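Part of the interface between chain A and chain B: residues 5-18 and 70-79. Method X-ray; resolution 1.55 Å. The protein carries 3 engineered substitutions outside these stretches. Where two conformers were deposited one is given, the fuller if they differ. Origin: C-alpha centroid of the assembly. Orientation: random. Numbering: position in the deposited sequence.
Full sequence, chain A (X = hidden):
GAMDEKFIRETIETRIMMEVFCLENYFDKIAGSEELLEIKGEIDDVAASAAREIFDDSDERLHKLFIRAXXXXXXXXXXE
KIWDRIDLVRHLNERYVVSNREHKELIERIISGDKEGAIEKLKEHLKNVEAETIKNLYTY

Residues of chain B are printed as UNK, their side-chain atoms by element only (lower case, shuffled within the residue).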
# COMPACT_ATOMS: atom_id res chain seq x y z
N GLU A 5 -8.68 -18.03 -8.18
CA GLU A 5 -8.99 -16.68 -8.55
C GLU A 5 -8.73 -15.69 -7.44
O GLU A 5 -8.18 -14.63 -7.67
CB GLU A 5 -10.46 -16.60 -8.97
CG GLU A 5 -10.86 -15.21 -9.32
CD GLU A 5 -12.18 -15.13 -10.03
OE1 GLU A 5 -12.70 -16.18 -10.44
OE2 GLU A 5 -12.69 -13.99 -10.15
N LYS A 6 -9.12 -16.07 -6.22
CA LYS A 6 -8.92 -15.19 -5.09
C LYS A 6 -7.44 -14.92 -4.87
O LYS A 6 -7.00 -13.79 -4.61
CB LYS A 6 -9.59 -15.75 -3.83
CG LYS A 6 -9.42 -14.81 -2.64
CD LYS A 6 -10.47 -14.96 -1.55
CE LYS A 6 -10.25 -13.89 -0.43
NZ LYS A 6 -9.85 -12.48 -0.94
N PHE A 7 -6.62 -15.95 -5.00
CA PHE A 7 -5.17 -15.82 -4.84
C PHE A 7 -4.62 -14.83 -5.84
O PHE A 7 -3.79 -13.98 -5.53
CB PHE A 7 -4.54 -17.20 -4.98
CG PHE A 7 -3.06 -17.21 -4.93
CD1 PHE A 7 -2.41 -17.35 -3.73
CD2 PHE A 7 -2.31 -17.23 -6.08
CE1 PHE A 7 -1.05 -17.42 -3.65
CE2 PHE A 7 -0.90 -17.28 -6.00
CZ PHE A 7 -0.28 -17.38 -4.76
N ILE A 8 -5.09 -14.90 -7.07
CA ILE A 8 -4.63 -14.06 -8.15
C ILE A 8 -5.06 -12.63 -7.93
O ILE A 8 -4.25 -11.72 -7.98
CB ILE A 8 -5.16 -14.62 -9.50
CG1 ILE A 8 -4.46 -15.93 -9.82
CG2 ILE A 8 -4.94 -13.58 -10.65
CD1 ILE A 8 -5.25 -16.83 -10.80
N ARG A 9 -6.32 -12.41 -7.61
CA ARG A 9 -6.87 -11.08 -7.40
C ARG A 9 -6.20 -10.41 -6.21
O ARG A 9 -5.91 -9.19 -6.25
CB ARG A 9 -8.38 -11.15 -7.21
CG ARG A 9 -9.16 -11.53 -8.50
CD ARG A 9 -10.62 -11.12 -8.34
NE ARG A 9 -11.48 -11.57 -9.44
CZ ARG A 9 -11.58 -11.00 -10.63
NH1 ARG A 9 -10.85 -9.95 -10.95
NH2 ARG A 9 -12.42 -11.53 -11.52
N GLU A 10 -5.92 -11.19 -5.18
CA GLU A 10 -5.28 -10.63 -3.98
C GLU A 10 -3.90 -10.15 -4.34
O GLU A 10 -3.44 -9.12 -3.81
CB GLU A 10 -5.16 -11.63 -2.83
CG GLU A 10 -6.44 -11.90 -2.09
CD GLU A 10 -6.26 -12.92 -0.98
OE1 GLU A 10 -5.18 -13.55 -0.93
OE2 GLU A 10 -7.21 -13.12 -0.21
N THR A 11 -3.21 -10.88 -5.18
CA THR A 11 -1.84 -10.54 -5.59
C THR A 11 -1.84 -9.23 -6.37
O THR A 11 -1.06 -8.32 -6.08
CB THR A 11 -1.24 -11.71 -6.46
OG1 THR A 11 -1.28 -12.93 -5.75
CG2 THR A 11 0.18 -11.40 -6.77
N ILE A 12 -2.69 -9.11 -7.36
CA ILE A 12 -2.77 -7.92 -8.17
C ILE A 12 -3.18 -6.72 -7.32
O ILE A 12 -2.61 -5.64 -7.45
CB ILE A 12 -3.72 -8.13 -9.32
CG1 ILE A 12 -3.18 -9.22 -10.28
CG2 ILE A 12 -3.98 -6.81 -10.03
CD1 ILE A 12 -1.93 -8.85 -11.04
N GLU A 13 -4.16 -6.88 -6.42
CA GLU A 13 -4.61 -5.76 -5.59
C GLU A 13 -3.45 -5.31 -4.70
O GLU A 13 -3.28 -4.09 -4.51
CB GLU A 13 -5.79 -6.14 -4.73
CG GLU A 13 -6.25 -5.02 -3.81
CD GLU A 13 -7.53 -5.31 -3.05
OE1 GLU A 13 -7.70 -6.45 -2.53
OE2 GLU A 13 -8.41 -4.42 -3.00
N THR A 14 -2.68 -6.25 -4.15
CA THR A 14 -1.51 -5.89 -3.34
C THR A 14 -0.49 -5.13 -4.16
O THR A 14 0.10 -4.13 -3.70
CB THR A 14 -0.89 -7.14 -2.67
OG1 THR A 14 -1.90 -7.75 -1.87
CG2 THR A 14 0.29 -6.79 -1.82
N ARG A 15 -0.26 -5.52 -5.40
CA ARG A 15 0.63 -4.78 -6.28
C ARG A 15 0.13 -3.38 -6.56
O ARG A 15 0.93 -2.43 -6.58
CB ARG A 15 0.82 -5.54 -7.62
CG ARG A 15 1.58 -6.82 -7.49
CD ARG A 15 1.84 -7.47 -8.86
NE ARG A 15 2.75 -6.69 -9.64
CZ ARG A 15 3.06 -6.90 -10.92
NH1 ARG A 15 2.65 -8.01 -11.53
NH2 ARG A 15 3.84 -6.03 -11.54
N ILE A 16 -1.18 -3.22 -6.79
CA ILE A 16 -1.77 -1.88 -7.06
C ILE A 16 -1.48 -1.02 -5.83
O ILE A 16 -0.95 0.11 -5.94
CB ILE A 16 -3.24 -1.95 -7.39
CG1 ILE A 16 -3.46 -2.62 -8.78
CG2 ILE A 16 -3.84 -0.56 -7.39
CD1 ILE A 16 -4.87 -2.95 -9.07
N MET A 17 -1.83 -1.54 -4.65
CA MET A 17 -1.57 -0.82 -3.38
C MET A 17 -0.14 -0.29 -3.30
O MET A 17 0.06 0.91 -3.00
CB MET A 17 -1.94 -1.71 -2.18
CG MET A 17 -1.62 -1.07 -0.81
SD MET A 17 -1.97 -2.18 0.53
CE MET A 17 -0.68 -3.38 0.31
N MET A 18 0.84 -1.17 -3.45
CA MET A 18 2.22 -0.81 -3.20
C MET A 18 2.80 -0.01 -4.37
O MET A 18 3.46 1.01 -4.17
CB MET A 18 3.07 -2.05 -2.94
CG MET A 18 2.61 -2.86 -1.72
SD MET A 18 3.58 -4.31 -1.39
CE MET A 18 5.00 -3.60 -0.77
N UNK B 70 -10.77 -5.18 3.79
CA UNK B 70 -10.40 -5.52 2.41
C UNK B 70 -10.75 -6.93 2.02
O UNK B 70 -10.93 -7.22 0.85
o UNK B 70 -8.12 -6.27 2.84
c UNK B 70 -8.89 -5.30 2.17
N UNK B 71 -10.74 -7.82 2.99
CA UNK B 71 -10.92 -9.25 2.72
C UNK B 71 -9.75 -9.84 1.98
O UNK B 71 -9.85 -10.99 1.49
N UNK B 72 -8.65 -9.10 1.86
CA UNK B 72 -7.50 -9.53 1.08
C UNK B 72 -6.52 -10.19 2.04
O UNK B 72 -5.89 -9.51 2.86
n UNK B 72 -5.59 -8.08 -1.64
o UNK B 72 -4.85 -9.55 -0.09
c UNK B 72 -5.67 -8.70 -0.47
c UNK B 72 -6.88 -8.33 0.36
N UNK B 73 -6.45 -11.51 2.00
CA UNK B 73 -5.67 -12.22 3.01
C UNK B 73 -4.19 -11.90 2.90
O UNK B 73 -3.47 -11.96 3.89
c UNK B 73 -7.37 -14.12 3.28
c UNK B 73 -7.85 -13.72 4.69
o UNK B 73 -7.01 -13.55 5.60
c UNK B 73 -5.95 -13.72 2.99
o UNK B 73 -9.09 -13.60 4.90
N UNK B 74 -3.70 -11.56 1.73
CA UNK B 74 -2.29 -11.17 1.59
C UNK B 74 -2.03 -9.83 2.29
O UNK B 74 -1.06 -9.69 3.01
c UNK B 74 -0.11 -10.77 -1.67
c UNK B 74 -0.40 -10.72 -0.17
c UNK B 74 -1.86 -11.13 0.09
c UNK B 74 0.51 -11.64 0.59
N UNK B 75 -2.90 -8.87 2.07
CA UNK B 75 -2.76 -7.57 2.75
C UNK B 75 -2.84 -7.76 4.26
O UNK B 75 -2.05 -7.19 5.03
c UNK B 75 -3.42 -6.20 0.76
c UNK B 75 -4.38 -5.21 0.06
c UNK B 75 -3.77 -6.55 2.22
c UNK B 75 -3.73 -5.25 3.05
N UNK B 76 -3.83 -8.52 4.71
CA UNK B 76 -4.03 -8.82 6.11
C UNK B 76 -2.78 -9.45 6.71
O UNK B 76 -2.36 -9.12 7.82
c UNK B 76 -5.38 -10.24 7.75
c UNK B 76 -7.78 -9.72 5.75
c UNK B 76 -5.28 -9.68 6.30
c UNK B 76 -6.55 -8.88 5.97
N UNK B 77 -2.19 -10.39 5.97
CA UNK B 77 -1.03 -11.11 6.45
C UNK B 77 0.22 -10.22 6.49
O UNK B 77 1.06 -10.37 7.40
o UNK B 77 -0.21 -12.19 4.31
c UNK B 77 -0.75 -12.40 5.63
N UNK B 78 0.36 -9.30 5.54
CA UNK B 78 1.50 -8.39 5.52
C UNK B 78 1.36 -7.45 6.70
O UNK B 78 2.35 -7.12 7.33
c UNK B 78 1.57 -7.60 4.20
c UNK B 78 1.77 -7.64 1.78
c UNK B 78 3.31 -9.03 3.09
c UNK B 78 1.92 -8.46 2.98
N UNK B 79 0.14 -7.00 6.97
CA UNK B 79 -0.08 -6.08 8.11
C UNK B 79 0.23 -6.82 9.42
O UNK B 79 0.89 -6.26 10.34
o UNK B 79 -2.30 -0.94 11.39
c UNK B 79 -2.45 -3.25 11.01
c UNK B 79 -1.49 -5.53 8.13
c UNK B 79 -2.28 -4.37 10.23
c UNK B 79 -2.09 -2.04 10.55
c UNK B 79 -1.27 -3.07 8.55
c UNK B 79 -1.50 -1.92 9.31
c UNK B 79 -1.66 -4.30 8.99
O HOH W 1 -9.91 -8.11 -1.78

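Position 70 carries one carbon and then one oxygen, a hydroxymethyl group, so it is B:Ser70. Its CB comes no closer than 5.0 Å to A:Glu13 OE1, but its backbone O accepts from water 1 at 3.0 Å, and the same water donates to A:Glu13 OE1 at 2.9 Å.

Position 71 has no side-chain atoms and a phi of 68°, a value that by itself favours glycine: B:Gly71. Its O accepts from A:Lys6 NZ at 2.9 Å.

Position 72 has two carbons, the second bearing one oxygen and one nitrogen. That is a carboxamide one carbon from CA, hence B:Asn72. Its ND2 donates to A:Glu10 O at 3.2 Å and to A:Glu13 OE1 at 2.8 Å, both with N-H...acceptor angles of 168°. OD1 accepts from the backbone N of position 75 at 3.0 Å, a capping bond at the N-terminal end of the helix.

Position 73 shows three carbons in a row, the third carrying two oxygens: B:Glu73. The carboxylate leads away from chain A; the backbone N instead donates to A:Glu10 OE2 at 2.8 Å and 160°.

Position 74 has four carbons forked at the second, so B:Leu74. CD2 lies 3.5 Å from A:Thr14 OG1 and 4.3 Å from A:Thr11 CA.

Position 75 also has four carbons, but forks at the first, with one arm two carbons long: B:Ile75. CG1 approaches A:Thr14 OG1 at 3.4 Å, and CD1 meets A:Met17 SD at 3.9 Å.

Position 76 repeats that fork at the first carbon, B:Ile76, but is out of reach of the chain A stretch. Position 77, one carbon then one oxygen, is B:Ser77; its OG donates to B:Leu74 O at 2.9 Å.

Position 78 has four carbons forked at the second, B:Leu78, whose CD1 lies 4.0 Å from A:Thr14 CG2. Position 79, one carbon and a six-carbon ring bearing an oxygen, is B:Tyr79, with no contact here.

The contact joins the start of one helix to the side of another, their axes 9.2 Å apart at closest approach and inclined at 56°. A:Glu10 serves as acceptor through both OE2 and its backbone O, while A:Lys6 NZ, salt-bridged to A:Glu10 OE2 at 2.8 Å, also reaches the loop. The B:Asn72 amide divides its work, OD1 capping its own helix and ND2 binding the partner. Beyond this polar end, B:Leu74, B:Ile75 and B:Leu78 pack around A:Thr14, and B:Ile75 continues to A:Met17. The stretches together bury 511 Å².

Chain B 70-79: SGNELIISLY
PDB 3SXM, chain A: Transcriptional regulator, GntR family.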